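Local coordinates for protein DR2417 (Deinococcus radiodurans, PDB 4XWW) that degrades RNA as a metallo-beta-lactamase-family ribonuclease J, a two-metal-ion enzyme whose exonuclease activity is enhanced by dimerization, at the interface of chains A and B. Residues are numbered along the deposited sequence; one frame, centred on the assembly and turned at random. Chains: chain A/B, DR2417.

The interface of chains A and B. Residues chain A 214, 405-407, 411; chain B 355, 358-359, 362, 370.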
loop_
_atom_site.group_PDB
_atom_site.type_symbol
_atom_site.label_atom_id
_atom_site.label_comp_id
_atom_site.label_asym_id
_atom_site.label_seq_id
_atom_site.Cartn_x
_atom_site.Cartn_y
_atom_site.Cartn_z
ATOM N N GLU A 214 -5.549 -5.987 17.714
ATOM C CA GLU A 214 -4.233 -6.651 17.634
ATOM C C GLU A 214 -3.135 -5.853 18.329
ATOM O O GLU A 214 -1.992 -6.302 18.411
ATOM C CB GLU A 214 -3.855 -6.916 16.169
ATOM C CG GLU A 214 -4.824 -7.879 15.511
ATOM C CD GLU A 214 -4.365 -8.358 14.141
ATOM O OE1 GLU A 214 -3.224 -8.865 14.026
ATOM O OE2 GLU A 214 -5.160 -8.256 13.186
ATOM N N GLU A 405 -11.900 -6.051 10.187
ATOM C CA GLU A 405 -11.772 -7.148 9.233
ATOM C C GLU A 405 -11.734 -8.442 10.040
ATOM O O GLU A 405 -11.557 -8.392 11.242
ATOM C CB GLU A 405 -10.514 -6.960 8.397
ATOM C CG GLU A 405 -10.594 -5.713 7.524
ATOM C CD GLU A 405 -9.267 -5.332 6.888
ATOM O OE1 GLU A 405 -8.223 -5.886 7.287
ATOM O OE2 GLU A 405 -9.290 -4.477 5.980
ATOM N N PRO A 406 -11.869 -9.606 9.388
ATOM C CA PRO A 406 -11.859 -10.836 10.191
ATOM C C PRO A 406 -10.639 -10.955 11.120
ATOM O O PRO A 406 -10.813 -11.411 12.262
ATOM C CB PRO A 406 -11.886 -11.931 9.122
ATOM C CG PRO A 406 -12.725 -11.282 7.999
ATOM C CD PRO A 406 -12.136 -9.886 7.964
ATOM N N ARG A 407 -9.457 -10.500 10.700
ATOM C CA ARG A 407 -8.303 -10.600 11.590
ATOM C C ARG A 407 -8.548 -9.833 12.907
ATOM O O ARG A 407 -8.196 -10.299 13.995
ATOM C CB ARG A 407 -7.009 -10.094 10.905
ATOM C CG ARG A 407 -7.085 -8.674 10.367
ATOM C CD ARG A 407 -5.860 -8.313 9.569
ATOM N NE ARG A 407 -4.684 -8.275 10.433
ATOM C CZ ARG A 407 -3.444 -8.095 9.993
ATOM N NH1 ARG A 407 -3.213 -7.924 8.698
ATOM N NH2 ARG A 407 -2.430 -8.094 10.854
ATOM N N ASN A 411 -9.275 -11.675 16.603
ATOM C CA ASN A 411 -8.388 -11.342 17.704
ATOM C C ASN A 411 -9.111 -10.716 18.890
ATOM O O ASN A 411 -8.707 -10.917 20.025
ATOM C CB ASN A 411 -7.255 -10.447 17.219
ATOM C CG ASN A 411 -6.134 -11.257 16.659
ATOM O OD1 ASN A 411 -5.409 -11.905 17.409
ATOM N ND2 ASN A 411 -6.022 -11.293 15.337
ATOM N N ASN B 355 -2.121 -8.314 3.651
ATOM C CA ASN B 355 -3.326 -8.240 4.472
ATOM C C ASN B 355 -4.451 -9.093 3.888
ATOM O O ASN B 355 -5.266 -9.683 4.632
ATOM C CB ASN B 355 -3.783 -6.785 4.619
ATOM C CG ASN B 355 -4.962 -6.642 5.574
ATOM O OD1 ASN B 355 -4.860 -6.947 6.758
ATOM N ND2 ASN B 355 -6.093 -6.198 5.047
ATOM N N VAL B 358 -3.648 -12.597 4.824
ATOM C CA VAL B 358 -3.891 -12.783 6.260
ATOM C C VAL B 358 -5.384 -12.941 6.577
ATOM O O VAL B 358 -5.781 -13.844 7.319
ATOM C CB VAL B 358 -3.306 -11.613 7.092
ATOM C CG1 VAL B 358 -3.847 -11.650 8.528
ATOM C CG2 VAL B 358 -1.767 -11.639 7.063
ATOM N N ASN B 359 -6.241 -12.089 6.017
ATOM C CA ASN B 359 -7.657 -12.217 6.320
ATOM C C ASN B 359 -8.247 -13.516 5.762
ATOM O O ASN B 359 -9.106 -14.115 6.391
ATOM C CB ASN B 359 -8.427 -10.998 5.803
ATOM C CG ASN B 359 -8.352 -9.838 6.770
ATOM O OD1 ASN B 359 -8.716 -9.979 7.934
ATOM N ND2 ASN B 359 -7.845 -8.699 6.311
ATOM N N TYR B 362 -7.310 -16.234 8.277
ATOM C CA TYR B 362 -8.235 -16.208 9.434
ATOM C C TYR B 362 -9.595 -16.799 9.096
ATOM O O TYR B 362 -10.197 -17.520 9.913
ATOM C CB TYR B 362 -8.420 -14.772 9.971
ATOM C CG TYR B 362 -7.331 -14.326 10.930
ATOM C CD1 TYR B 362 -7.345 -14.730 12.254
ATOM C CD2 TYR B 362 -6.293 -13.503 10.512
ATOM C CE1 TYR B 362 -6.364 -14.340 13.134
ATOM C CE2 TYR B 362 -5.293 -13.095 11.399
ATOM C CZ TYR B 362 -5.349 -13.516 12.713
ATOM O OH TYR B 362 -4.378 -13.139 13.611
ATOM N N TYR B 370 2.516 -13.925 12.898
ATOM C CA TYR B 370 3.247 -12.894 12.166
ATOM C C TYR B 370 3.713 -11.783 13.112
ATOM O O TYR B 370 3.215 -11.659 14.231
ATOM C CB TYR B 370 2.379 -12.310 11.034
ATOM C CG TYR B 370 0.980 -11.926 11.449
ATOM C CD1 TYR B 370 0.741 -10.760 12.186
ATOM C CD2 TYR B 370 -0.112 -12.725 11.119
ATOM C CE1 TYR B 370 -0.545 -10.423 12.582
ATOM C CE2 TYR B 370 -1.391 -12.393 11.491
ATOM C CZ TYR B 370 -1.613 -11.242 12.225
ATOM O OH TYR B 370 -2.901 -10.937 12.598
HETATM O O HOH W 1 -5.335 -4.557 8.149
#
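At the homodimer interface of RNase J, a metallo-beta-lactamase/beta-CASP nuclease, the start of helix 406-417 in one subunit meets helix 351-364 of the other, and A:Arg407 shows how one residue can address several partners with both backbone and side chain. Its NH1 donates to the amide oxygen OD1 of B:Asn355 at 2.7 Å, the guanidinium and amide lying nearly coplanar, while CG1 of B:Val358 packs over one guanidinium face toward the rim. Its backbone N, in the first turn of the helix, donates to OD1 of B:Asn359 at 2.9 Å, almost along the C=O axis (176°). CA of A:Arg407 sits over the face of the B:Tyr362 ring, 3.9 Å from its centroid. Both asparagines also turn their ND2 groups to one carboxylate oxygen, OE1 of A:Glu405, which B:Asn355 ND2 reaches tip to tip at 3.1 Å and B:Asn359 ND2 meets from well above the carboxylate plane; a water also spans A:Glu405 OE1 and B:Asn355 OD1. A second run passes through two tyrosine hydroxyls: B:Tyr370 OH donates to A:Glu214 OE1 at 2.5 Å and pairs with B:Tyr362 OH, which accepts from A:Asn411 ND2 at 3.0 Å. Behind this shell, A:Glu214 OE2 takes NE of A:Arg407 on its syn lone pair in a 2.8 Å salt bridge, which, together with the NH1 bond, should hold the guanidinium's rotation. The arginine starts from the crowded position between backbone N and carbonyl carbon (chi1 56°) and bends at chi3 (-66°), so the chain passes B:Asn359 and brings its tip between B:Asn355 and A:Glu214. A:Asn411 ND2 is steadied by the carbonyl O of A:Arg407.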